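PDB 2W40: glycerol kinase, putative from Plasmodium falciparum, which probably catalyses the ATP-dependent phosphorylation of glycerol to sn-glycerol 3-phosphate, a step of glycerol degradation. Local coordinates for residues M3-S8 with N26-N31; N55-M60 with F173-G178; K77-T82 with P235-I240; A252-A257 with A449-L454. All blocks are in the same frame, centred on the assembly; numbering follows the deposited sequence.

Contact 1. Residues M3-S8 with N26-N31; sequences MNVILS and NIVHSN
Val5 on strand 3-11 and Val28 at the corner of strand 27-34 have CA atoms 8.3 Å apart, too far for direct strand pairing, and strand 15-21 lies between the two strands in the sheet. What bridges the gap is a meeting of methyl groups. Both side chains leave their backbones toward each other, and Val28 CG2 lies 3.7 Å from Val5 CG1. In Val28 this methyl sits between the backbone N and the carbonyl carbon, while CG1 stands anti to the carbonyl carbon (chi1 -58°) and forms the flank offered to Met3. The Met3 side chain leaves with CG anti to the backbone N (chi1 178°), then bends, bringing its terminal CE to a looser 4.4 Å from Val28 CG1. Compact, branched valines suit the close pair, whereas a long thioether can reach in from two residues before Val5. Leu67 of helix 49-70 also packs on Val28. A classic beta bulge, with Val28 and His29 set opposite Phe20, accompanies the bend in the strand. The sheet order, with three antiparallel N-terminal strands flanked by the parallel strand 74-83, is characteristic of the sugar kinase/Hsp70/actin superfamily and its ribonuclease H-like fold.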
loop_
_atom_site.group_PDB
_atom_site.type_symbol
_atom_site.label_atom_id
_atom_site.label_comp_id
_atom_site.label_asym_id
_atom_site.label_seq_id
_atom_site.Cartn_x
_atom_site.Cartn_y
_atom_site.Cartn_z
ATOM N N MET C 3 31.680 20.171 -36.591
ATOM C CA MET C 3 31.561 19.208 -35.541
ATOM C C MET C 3 31.024 17.890 -36.129
ATOM O O MET C 3 29.971 17.919 -36.737
ATOM C CB MET C 3 30.582 19.700 -34.447
ATOM C CG MET C 3 30.303 18.764 -33.248
ATOM S SD MET C 3 31.776 18.200 -32.395
ATOM C CE MET C 3 31.874 19.438 -31.133
ATOM N N ASN C 4 31.788 16.807 -35.978
ATOM C CA ASN C 4 31.245 15.499 -36.322
ATOM C C ASN C 4 30.528 14.941 -35.099
ATOM O O ASN C 4 31.066 14.972 -33.992
ATOM C CB ASN C 4 32.307 14.519 -36.671
ATOM C CG ASN C 4 33.019 14.847 -37.936
ATOM O OD1 ASN C 4 32.596 15.617 -38.777
ATOM N ND2 ASN C 4 34.149 14.198 -38.088
ATOM N N VAL C 5 29.330 14.365 -35.389
ATOM C CA VAL C 5 28.606 13.682 -34.334
ATOM C C VAL C 5 27.985 12.372 -34.753
ATOM O O VAL C 5 27.788 12.116 -35.912
ATOM C CB VAL C 5 27.477 14.583 -33.730
ATOM C CG1 VAL C 5 28.034 15.945 -33.068
ATOM C CG2 VAL C 5 26.450 14.828 -34.771
ATOM N N ILE C 6 27.715 11.567 -33.737
ATOM C CA ILE C 6 27.032 10.276 -33.841
ATOM C C ILE C 6 25.673 10.482 -33.148
ATOM O O ILE C 6 25.627 10.903 -31.979
ATOM C CB ILE C 6 27.794 9.146 -33.172
ATOM C CG1 ILE C 6 29.202 9.009 -33.728
ATOM C CG2 ILE C 6 26.986 7.791 -33.249
ATOM C CD1 ILE C 6 30.085 8.231 -32.738
ATOM N N LEU C 7 24.588 10.163 -33.854
ATOM C CA LEU C 7 23.243 10.185 -33.179
ATOM C C LEU C 7 22.974 8.791 -32.601
ATOM O O LEU C 7 23.005 7.806 -33.339
ATOM C CB LEU C 7 22.099 10.624 -34.095
ATOM C CG LEU C 7 20.649 10.502 -33.680
ATOM C CD1 LEU C 7 20.419 11.131 -32.282
ATOM C CD2 LEU C 7 19.617 10.870 -34.730
ATOM N N SER C 8 22.717 8.739 -31.279
ATOM C CA SER C 8 22.325 7.482 -30.639
ATOM C C SER C 8 20.877 7.658 -30.158
ATOM O O SER C 8 20.637 8.597 -29.349
ATOM C CB SER C 8 23.288 7.102 -29.494
ATOM O OG SER C 8 22.817 5.930 -28.867
ATOM N N ASN C 26 31.921 12.125 -25.856
ATOM C CA ASN C 26 31.286 13.156 -25.015
ATOM C C ASN C 26 29.885 13.494 -25.578
ATOM O O ASN C 26 29.726 13.640 -26.784
ATOM C CB ASN C 26 32.086 14.480 -25.029
ATOM C CG ASN C 26 33.536 14.323 -24.638
ATOM O OD1 ASN C 26 34.478 14.655 -25.450
ATOM N ND2 ASN C 26 33.763 13.850 -23.426
ATOM N N ILE C 27 28.889 13.595 -24.708
ATOM C CA ILE C 27 27.624 14.079 -25.116
ATOM C C ILE C 27 27.639 15.564 -25.401
ATOM O O ILE C 27 27.971 16.391 -24.486
ATOM C CB ILE C 27 26.477 13.741 -24.040
ATOM C CG1 ILE C 27 26.445 12.239 -23.798
ATOM C CG2 ILE C 27 25.161 14.299 -24.501
ATOM C CD1 ILE C 27 25.468 11.787 -22.641
ATOM N N VAL C 28 27.355 15.942 -26.633
ATOM C CA VAL C 28 27.222 17.353 -27.004
ATOM C C VAL C 28 25.797 17.895 -27.026
ATOM O O VAL C 28 25.560 19.082 -26.943
ATOM C CB VAL C 28 27.991 17.650 -28.333
ATOM C CG1 VAL C 28 29.539 17.244 -28.145
ATOM C CG2 VAL C 28 27.313 16.918 -29.542
ATOM N N HIS C 29 24.775 17.025 -27.099
ATOM C CA HIS C 29 23.411 17.449 -26.895
ATOM C C HIS C 29 22.610 16.187 -26.568
ATOM O O HIS C 29 22.903 15.143 -27.117
ATOM C CB HIS C 29 22.792 18.043 -28.174
ATOM C CG HIS C 29 21.341 18.409 -28.026
ATOM N ND1 HIS C 29 20.312 17.672 -28.564
ATOM C CD2 HIS C 29 20.758 19.417 -27.332
ATOM C CE1 HIS C 29 19.159 18.225 -28.222
ATOM N NE2 HIS C 29 19.410 19.320 -27.536
ATOM N N SER C 30 21.596 16.341 -25.721
ATOM C CA SER C 30 20.692 15.210 -25.468
ATOM C C SER C 30 19.314 15.782 -25.048
ATOM O O SER C 30 19.211 16.926 -24.529
ATOM C CB SER C 30 21.238 14.280 -24.415
ATOM O OG SER C 30 21.151 14.856 -23.132
ATOM N N ASN C 31 18.269 14.995 -25.229
ATOM C CA ASN C 31 16.926 15.412 -24.772
ATOM C C ASN C 31 16.070 14.157 -24.801
ATOM O O ASN C 31 16.460 13.102 -25.342
ATOM C CB ASN C 31 16.302 16.468 -25.668
ATOM C CG ASN C 31 15.185 17.272 -24.978
ATOM O OD1 ASN C 31 14.907 17.097 -23.793
ATOM N ND2 ASN C 31 14.711 18.329 -25.693
#

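Contact 2. Residues N55-M60 with F173-G178. With EDO (1,2-ethanediol), chain B.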
loop_
_atom_site.group_PDB
_atom_site.type_symbol
_atom_site.label_atom_id
_atom_site.label_comp_id
_atom_site.label_asym_id
_atom_site.label_seq_id
_atom_site.Cartn_x
_atom_site.Cartn_y
_atom_site.Cartn_z
ATOM N N ASN C 55 7.387 11.741 -31.354
ATOM C CA ASN C 55 8.341 12.225 -30.342
ATOM C C ASN C 55 9.784 12.108 -30.854
ATOM O O ASN C 55 10.586 13.032 -30.721
ATOM C CB ASN C 55 8.197 11.422 -29.070
ATOM C CG ASN C 55 6.982 11.804 -28.267
ATOM O OD1 ASN C 55 6.254 12.759 -28.655
ATOM N ND2 ASN C 55 6.708 11.050 -27.237
ATOM N N LEU C 56 10.118 10.991 -31.469
ATOM C CA LEU C 56 11.416 10.796 -32.047
ATOM C C LEU C 56 11.737 11.841 -33.042
ATOM O O LEU C 56 12.781 12.442 -32.984
ATOM C CB LEU C 56 11.555 9.403 -32.625
ATOM C CG LEU C 56 12.983 9.172 -33.181
ATOM C CD1 LEU C 56 14.154 9.332 -32.244
ATOM C CD2 LEU C 56 13.035 7.775 -33.885
ATOM N N TYR C 57 10.835 12.068 -34.017
ATOM C CA TYR C 57 11.089 13.054 -35.113
ATOM C C TYR C 57 11.348 14.423 -34.523
ATOM O O TYR C 57 12.279 15.109 -34.910
ATOM C CB TYR C 57 9.916 13.064 -36.078
ATOM C CG TYR C 57 9.792 11.807 -36.960
ATOM C CD1 TYR C 57 10.901 11.118 -37.391
ATOM C CD2 TYR C 57 8.544 11.341 -37.323
ATOM C CE1 TYR C 57 10.751 9.959 -38.226
ATOM C CE2 TYR C 57 8.364 10.260 -38.096
ATOM C CZ TYR C 57 9.440 9.566 -38.586
ATOM O OH TYR C 57 9.240 8.493 -39.410
ATOM N N ASN C 58 10.515 14.780 -33.546
ATOM C CA ASN C 58 10.623 16.098 -32.898
ATOM C C ASN C 58 11.971 16.254 -32.187
ATOM O O ASN C 58 12.623 17.288 -32.290
ATOM C CB ASN C 58 9.368 16.304 -32.030
ATOM C CG ASN C 58 8.143 16.733 -32.854
ATOM O OD1 ASN C 58 8.283 17.277 -33.970
ATOM N ND2 ASN C 58 6.910 16.512 -32.301
ATOM N N LEU C 59 12.442 15.186 -31.537
ATOM C CA LEU C 59 13.665 15.241 -30.774
ATOM C C LEU C 59 14.881 15.336 -31.730
ATOM O O LEU C 59 15.800 16.079 -31.489
ATOM C CB LEU C 59 13.813 13.968 -29.932
ATOM C CG LEU C 59 12.976 13.901 -28.642
ATOM C CD1 LEU C 59 12.834 12.416 -28.104
ATOM C CD2 LEU C 59 13.667 14.875 -27.582
ATOM N N MET C 60 14.855 14.554 -32.820
ATOM C CA MET C 60 15.885 14.567 -33.875
ATOM C C MET C 60 15.965 15.996 -34.495
ATOM O O MET C 60 17.049 16.547 -34.608
ATOM C CB MET C 60 15.538 13.505 -34.944
ATOM C CG MET C 60 15.801 12.123 -34.444
ATOM S SD MET C 60 15.344 10.908 -35.716
ATOM C CE MET C 60 16.543 11.170 -37.031
ATOM N N PHE C 173 12.011 0.917 -39.867
ATOM C CA PHE C 173 10.998 0.909 -40.929
ATOM C C PHE C 173 10.517 2.319 -41.211
ATOM O O PHE C 173 10.444 2.728 -42.385
ATOM C CB PHE C 173 9.863 0.014 -40.484
ATOM C CG PHE C 173 8.736 -0.062 -41.426
ATOM C CD1 PHE C 173 8.720 -1.089 -42.368
ATOM C CD2 PHE C 173 7.768 0.956 -41.441
ATOM C CE1 PHE C 173 7.669 -1.138 -43.298
ATOM C CE2 PHE C 173 6.651 0.851 -42.355
ATOM C CZ PHE C 173 6.629 -0.190 -43.249
ATOM N N ASN C 174 10.218 3.089 -40.186
ATOM C CA ASN C 174 9.746 4.423 -40.423
ATOM C C ASN C 174 10.823 5.348 -40.930
ATOM O O ASN C 174 10.619 6.103 -41.843
ATOM C CB ASN C 174 9.077 4.976 -39.177
ATOM C CG ASN C 174 7.741 4.367 -38.912
ATOM O OD1 ASN C 174 7.556 3.538 -38.019
ATOM N ND2 ASN C 174 6.778 4.824 -39.607
ATOM N N LEU C 175 11.988 5.306 -40.315
ATOM C CA LEU C 175 13.110 6.227 -40.740
ATOM C C LEU C 175 13.567 6.035 -42.189
ATOM O O LEU C 175 13.868 6.997 -42.900
ATOM C CB LEU C 175 14.308 6.123 -39.816
ATOM C CG LEU C 175 14.128 6.757 -38.437
ATOM C CD1 LEU C 175 15.221 6.212 -37.497
ATOM C CD2 LEU C 175 14.139 8.337 -38.593
ATOM N N THR C 176 13.559 4.781 -42.614
ATOM C CA THR C 176 14.043 4.329 -43.913
ATOM C C THR C 176 12.949 4.249 -44.981
ATOM O O THR C 176 13.239 3.975 -46.110
ATOM C CB THR C 176 14.804 2.987 -43.847
ATOM O OG1 THR C 176 13.871 1.930 -43.597
ATOM C CG2 THR C 176 15.959 2.985 -42.904
ATOM N N LYS C 177 11.672 4.498 -44.600
ATOM C CA LYS C 177 10.527 4.351 -45.459
ATOM C C LYS C 177 10.386 2.938 -46.008
ATOM O O LYS C 177 10.073 2.734 -47.182
ATOM C CB LYS C 177 10.498 5.435 -46.557
ATOM C CG LYS C 177 10.490 6.813 -45.990
ATOM C CD LYS C 177 10.321 7.853 -47.131
ATOM C CE LYS C 177 8.945 7.838 -47.691
ATOM N NZ LYS C 177 7.887 8.137 -46.591
ATOM N N GLY C 178 10.618 1.962 -45.145
ATOM C CA GLY C 178 10.175 0.567 -45.441
ATOM C C GLY C 178 11.129 -0.559 -45.175
ATOM O O GLY C 178 10.718 -1.711 -45.313
HETATM C C1 EDO B . 17.315 2.645 -46.898
HETATM O O1 EDO B . 16.206 3.830 -47.133
HETATM C C2 EDO B . 18.020 1.899 -48.012
HETATM O O2 EDO B . 19.476 2.032 -48.218
#
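Tyr57 and Leu175 bring together helix 49-70 and the last turn of helix 167-176, a helix-helix contact within the N-terminal actin-like domain, with the CA atoms of these two residues 9.1 Å apart. The two side chains run past each other in opposite directions. Leu175 CD2 arrives at the edge of the tyrosine ring, close to its plane, and stops 3.8 Å from Tyr57 CE1. The ring also stacks on the imidazole of His233. Met60, one turn further along its helix, approaches the same methyl obliquely: its chain is extended at chi2 but bent at chi3 (68°), which brings CE to 4.0 Å from Leu175 CD2. A flexible thioether suits this place, since its rotatable end can be bent to meet the leucine methyl. At the far end of the ring Tyr57 crosses Asn174 at about a right angle, its OH 3.5 Å from Asn174 CB, and the hydroxyl has a weak hydrogen bond with Ser231 OG. Leu56 also points toward helix 167-176 and packs on Ile9 and Thr16 of the sheet. A 1,2-ethanediol, probably from the crystallisation liquor, has O1 3.1 Å from Thr176 O, to which it may donate, though Leu228 O is also a partner. Helix 167-176 ends in a Schellman motif: Lys177 takes positive phi, its N bonds weakly to Asn174 O, and Gly178 N donates to Phe173 O over 2.9 Å.

Contact 3. Residues K77-T82 with P235-I240; sequences KCIGIT and PDYLNI
Ile240 and Ile79 account for most of the surface buried here, and their side chains cross at about a right angle. The CG2 branch of Ile240 does the touching: it lies 3.7 Å from Ile79 CD1 and 3.8 Å from Ile79 CG1, so that one methyl rests against the outer part of the other chain. Ile79 reaches it because CG1 lies anti to its carbonyl carbon and the chain continues nearly straight (chi2 164°), carrying CD1 outward from strand 77-82. Ile240 CG2 also comes within 4.3 Å of Cys78 CA, while the Cys78 side chain turns from this contact toward Ala452. Tyr237 adds a looser third element, its CD1 4.5 Å from Ile79 CD1. A beta-branched isoleucine suits the strand at Ile79, and at Ile240 it offers a broad apolar flank; tyrosine combines an apolar ring with a polar tip that finds its partner in Met60 O. A type II turn from Tyr237 to Ile240, closed by Ile240 N bonding to Tyr237 O at 3.1 Å, brings the two residues to the same side; Asn239 takes its positive-phi position, which asparagine accepts readily. From this turn the chain runs directly into strand 241-247, the parallel neighbour of strand 74-83, while Tyr237 touches both Leu7 of strand 3-11 and Ile64 of helix 49-70.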
loop_
_atom_site.group_PDB
_atom_site.type_symbol
_atom_site.label_atom_id
_atom_site.label_comp_id
_atom_site.label_asym_id
_atom_site.label_seq_id
_atom_site.Cartn_x
_atom_site.Cartn_y
_atom_site.Cartn_z
ATOM N N LYS C 77 27.489 11.560 -38.679
ATOM C CA LYS C 77 28.240 10.503 -39.343
ATOM C C LYS C 77 27.394 9.243 -39.543
ATOM O O LYS C 77 27.500 8.529 -40.547
ATOM C CB LYS C 77 29.469 10.146 -38.532
ATOM C CG LYS C 77 30.557 11.267 -38.549
ATOM C CD LYS C 77 31.041 11.438 -39.909
ATOM C CE LYS C 77 32.402 12.107 -39.910
ATOM N NZ LYS C 77 33.526 11.208 -39.287
ATOM N N CYS C 78 26.590 8.971 -38.517
ATOM C CA CYS C 78 25.798 7.732 -38.489
ATOM C C CYS C 78 24.794 7.811 -37.359
ATOM O O CYS C 78 24.856 8.687 -36.493
ATOM C CB CYS C 78 26.701 6.555 -38.274
ATOM S SG CYS C 78 27.790 6.699 -36.925
ATOM N N ILE C 79 23.894 6.800 -37.347
ATOM C CA ILE C 79 22.825 6.672 -36.354
ATOM C C ILE C 79 22.906 5.272 -35.774
ATOM O O ILE C 79 22.976 4.310 -36.531
ATOM C CB ILE C 79 21.414 6.952 -36.969
ATOM C CG1 ILE C 79 21.357 8.369 -37.496
ATOM C CG2 ILE C 79 20.324 6.572 -35.989
ATOM C CD1 ILE C 79 20.117 8.571 -38.475
ATOM N N GLY C 80 22.914 5.146 -34.453
ATOM C CA GLY C 80 22.706 3.849 -33.761
ATOM C C GLY C 80 21.344 3.875 -33.033
ATOM O O GLY C 80 20.882 4.923 -32.562
ATOM N N ILE C 81 20.698 2.709 -33.045
ATOM C CA ILE C 81 19.381 2.534 -32.493
ATOM C C ILE C 81 19.434 1.495 -31.384
ATOM O O ILE C 81 19.999 0.395 -31.553
ATOM C CB ILE C 81 18.379 2.095 -33.573
ATOM C CG1 ILE C 81 18.184 3.292 -34.503
ATOM C CG2 ILE C 81 17.061 1.626 -32.933
ATOM C CD1 ILE C 81 17.258 3.117 -35.661
ATOM N N THR C 82 18.849 1.835 -30.215
ATOM C CA THR C 82 18.621 0.869 -29.166
ATOM C C THR C 82 17.277 1.087 -28.550
ATOM O O THR C 82 16.689 2.160 -28.710
ATOM C CB THR C 82 19.815 0.909 -28.142
ATOM O OG1 THR C 82 19.742 -0.240 -27.325
ATOM C CG2 THR C 82 19.863 2.197 -27.337
ATOM N N PRO C 235 14.032 15.943 -42.436
ATOM C CA PRO C 235 14.666 16.297 -43.717
ATOM C C PRO C 235 16.162 16.568 -43.626
ATOM O O PRO C 235 16.921 16.224 -44.594
ATOM C CB PRO C 235 13.863 17.513 -44.159
ATOM C CG PRO C 235 13.300 18.041 -42.952
ATOM C CD PRO C 235 12.961 16.882 -42.095
ATOM N N ASP C 236 16.646 17.119 -42.509
ATOM C CA ASP C 236 18.100 17.314 -42.334
ATOM C C ASP C 236 18.913 16.031 -42.245
ATOM O O ASP C 236 20.157 16.017 -42.254
ATOM C CB ASP C 236 18.383 18.192 -41.086
ATOM C CG ASP C 236 18.119 19.665 -41.346
ATOM O OD1 ASP C 236 17.606 20.063 -42.412
ATOM O OD2 ASP C 236 18.558 20.444 -40.517
ATOM N N TYR C 237 18.215 14.947 -41.941
ATOM C CA TYR C 237 18.847 13.610 -41.816
ATOM C C TYR C 237 18.835 12.761 -43.093
ATOM O O TYR C 237 19.250 11.627 -43.077
ATOM C CB TYR C 237 18.163 12.879 -40.709
ATOM C CG TYR C 237 18.403 13.490 -39.367
ATOM C CD1 TYR C 237 19.407 12.975 -38.526
ATOM C CD2 TYR C 237 17.591 14.502 -38.893
ATOM C CE1 TYR C 237 19.612 13.504 -37.251
ATOM C CE2 TYR C 237 17.748 15.010 -37.644
ATOM C CZ TYR C 237 18.786 14.528 -36.794
ATOM O OH TYR C 237 18.997 14.984 -35.482
ATOM N N LEU C 238 18.387 13.372 -44.201
ATOM C CA LEU C 238 18.342 12.707 -45.463
ATOM C C LEU C 238 19.691 12.055 -45.807
ATOM O O LEU C 238 20.743 12.710 -45.833
ATOM C CB LEU C 238 17.909 13.623 -46.581
ATOM C CG LEU C 238 17.812 12.931 -47.976
ATOM C CD1 LEU C 238 16.679 11.888 -48.088
ATOM C CD2 LEU C 238 17.734 14.113 -49.052
ATOM N N ASN C 239 19.658 10.744 -46.127
ATOM C CA ASN C 239 20.802 9.950 -46.505
ATOM C C ASN C 239 21.905 9.714 -45.457
ATOM O O ASN C 239 23.001 9.241 -45.762
ATOM C CB ASN C 239 21.437 10.416 -47.813
ATOM C CG ASN C 239 20.557 10.261 -48.998
ATOM O OD1 ASN C 239 19.717 9.337 -49.044
ATOM N ND2 ASN C 239 20.691 11.162 -49.972
ATOM N N ILE C 240 21.554 9.972 -44.198
ATOM C CA ILE C 240 22.395 9.601 -43.081
ATOM C C ILE C 240 22.131 8.121 -42.819
ATOM O O ILE C 240 20.960 7.730 -42.728
ATOM C CB ILE C 240 22.049 10.426 -41.843
ATOM C CG1 ILE C 240 22.333 11.921 -42.066
ATOM C CG2 ILE C 240 22.816 9.980 -40.659
ATOM C CD1 ILE C 240 23.760 12.250 -42.513
#

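Contact 4. Residues A252-A257 with A449-L454; sequences ACIGQA and AVLAGL
Val450 and Leu451, consecutive residues of helix 443-455, both meet Ile254 of helix 248-255. Along the second helix Val450 comes first. Its CB is turned toward the other helix, and CG1, anti to the backbone N (chi1 168°), approaches obliquely to 4.0 Å from Ile254 CG2. Leu451 leaves its helix to the side, but its branched end swings nearer. Here the Ile254 chain, fully extended (chi2 177°), crosses at about a right angle and sets CD1 against the isopropyl group, 3.7 Å from Leu451 CD1. Ile254 was modelled in two conformers and its distances hold for one of them, so the unusually tight 3.4 Å between Ile254 CD1 and Leu451 CD2 is doubtful. Valine fills the nearer position with short branches, leucine the more distant one with a longer reach. Ala452 takes no part here; its small CB packs on the backbone of Gly80 in strand 74-83. Gly453 N and Leu454 N then bond back to Ala449 O (3.0 Å) and Val450 O (2.9 Å), keeping the helix regular. On the other segment, Ala257 at positive phi ends helix 248-255 in a Schellman motif, its N bonded to Ile254 O. Phe297 packs on Ile254, Leu451 and Leu454, and Ile246 on the first two. The contact, between the N- and C-terminal parts of the kinase, therefore rests on aliphatic side chains alone, held by shape and the exclusion of water rather than by directional bonds.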
loop_
_atom_site.group_PDB
_atom_site.type_symbol
_atom_site.label_atom_id
_atom_site.label_comp_id
_atom_site.label_asym_id
_atom_site.label_seq_id
_atom_site.Cartn_x
_atom_site.Cartn_y
_atom_site.Cartn_z
ATOM N N ALA C 252 23.888 -1.665 -23.083
ATOM C CA ALA C 252 24.545 -1.305 -21.858
ATOM C C ALA C 252 25.772 -2.179 -21.563
ATOM O O ALA C 252 26.777 -1.710 -20.933
ATOM C CB ALA C 252 23.520 -1.408 -20.716
ATOM N N CYS C 253 25.769 -3.448 -21.959
ATOM C CA CYS C 253 26.958 -4.343 -21.958
ATOM C C CYS C 253 28.094 -3.797 -22.807
ATOM O O CYS C 253 29.238 -3.780 -22.369
ATOM C CB CYS C 253 26.649 -5.737 -22.449
ATOM S SG CYS C 253 25.449 -6.632 -21.425
ATOM N N ILE C 254 27.750 -3.229 -23.964
ATOM C CA ILE C 254 28.805 -2.669 -24.798
ATOM C C ILE C 254 29.288 -1.349 -24.175
ATOM O O ILE C 254 30.511 -1.132 -24.113
ATOM C CB ILE C 254 28.372 -2.531 -26.260
ATOM C CG1 ILE C 254 28.053 -3.892 -26.874
ATOM C CG2 ILE C 254 29.486 -1.917 -27.137
ATOM C CD1 ILE C 254 27.539 -3.766 -28.317
ATOM N N GLY C 255 28.388 -0.510 -23.724
ATOM C CA GLY C 255 28.767 0.715 -23.009
ATOM C C GLY C 255 29.540 0.557 -21.714
ATOM O O GLY C 255 30.262 1.502 -21.322
ATOM N N GLN C 256 29.406 -0.609 -21.082
ATOM C CA GLN C 256 30.136 -0.884 -19.819
ATOM C C GLN C 256 31.449 -1.666 -20.193
ATOM O O GLN C 256 32.197 -2.090 -19.280
ATOM C CB GLN C 256 29.290 -1.719 -18.912
ATOM C CG GLN C 256 28.148 -1.081 -18.188
ATOM C CD GLN C 256 28.577 -0.439 -16.883
ATOM O OE1 GLN C 256 27.768 -0.222 -16.001
ATOM N NE2 GLN C 256 29.792 -0.096 -16.803
ATOM N N ALA C 257 31.650 -1.997 -21.458
ATOM C CA ALA C 257 32.791 -2.842 -21.974
ATOM C C ALA C 257 32.913 -4.201 -21.277
ATOM O O ALA C 257 34.018 -4.618 -20.978
ATOM C CB ALA C 257 34.174 -2.120 -21.860
ATOM N N ALA C 449 26.090 4.128 -29.804
ATOM C CA ALA C 449 26.978 5.063 -30.515
ATOM C C ALA C 449 28.243 4.328 -30.854
ATOM O O ALA C 449 28.798 4.528 -31.904
ATOM C CB ALA C 449 27.227 6.255 -29.602
ATOM N N VAL C 450 28.703 3.454 -29.946
ATOM C CA VAL C 450 29.893 2.620 -30.212
ATOM C C VAL C 450 29.680 1.721 -31.457
ATOM O O VAL C 450 30.555 1.682 -32.373
ATOM C CB VAL C 450 30.404 1.813 -28.946
ATOM C CG1 VAL C 450 31.467 0.716 -29.335
ATOM C CG2 VAL C 450 30.886 2.819 -27.833
ATOM N N LEU C 451 28.555 1.012 -31.482
ATOM C CA LEU C 451 28.350 0.114 -32.573
ATOM C C LEU C 451 28.241 0.901 -33.904
ATOM O O LEU C 451 28.836 0.508 -34.899
ATOM C CB LEU C 451 27.081 -0.765 -32.334
ATOM C CG LEU C 451 27.040 -1.783 -31.223
ATOM C CD1 LEU C 451 25.521 -2.153 -31.010
ATOM C CD2 LEU C 451 27.915 -2.933 -31.554
ATOM N N ALA C 452 27.475 1.992 -33.921
ATOM C CA ALA C 452 27.242 2.762 -35.117
ATOM C C ALA C 452 28.605 3.325 -35.665
ATOM O O ALA C 452 28.941 3.211 -36.863
ATOM C CB ALA C 452 26.245 3.852 -34.849
ATOM N N GLY C 453 29.383 3.924 -34.756
ATOM C CA GLY C 453 30.697 4.413 -35.107
ATOM C C GLY C 453 31.661 3.409 -35.622
ATOM O O GLY C 453 32.426 3.653 -36.542
ATOM N N LEU C 454 31.706 2.274 -34.990
ATOM C CA LEU C 454 32.595 1.178 -35.426
ATOM C C LEU C 454 32.237 0.745 -36.847
ATOM O O LEU C 454 33.123 0.546 -37.676
ATOM C CB LEU C 454 32.525 0.030 -34.501
ATOM C CG LEU C 454 33.354 0.178 -33.185
ATOM C CD1 LEU C 454 33.017 -0.980 -32.200
ATOM C CD2 LEU C 454 34.908 0.366 -33.347
#

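In the fold
Contacts 2, 3 and 4 are buried, whereas contact 1 is only partly so, toward one edge of the N-terminal sheet. Contacts 1 and 3 hold that sheet's neighbouring strands 3-11 and 74-83, probably hydrogen-bonded through Val5 O to Lys77 N and Leu7 O to Gly80 N. Contact 2 lies on the helical layer, its centre about 9 Å from that of contact 3, whose tyrosine hydroxyl ties it to the helix of contact 2. Contact 4 touches contacts 1 and 3 through helix 443-455, but is about 12 Å from contact 2 at the nearest atoms. All four are mainly apolar; a thioether enters contacts 1 and 2 and an aromatic ring contacts 2 and 3, while contact 4 is purely aliphatic.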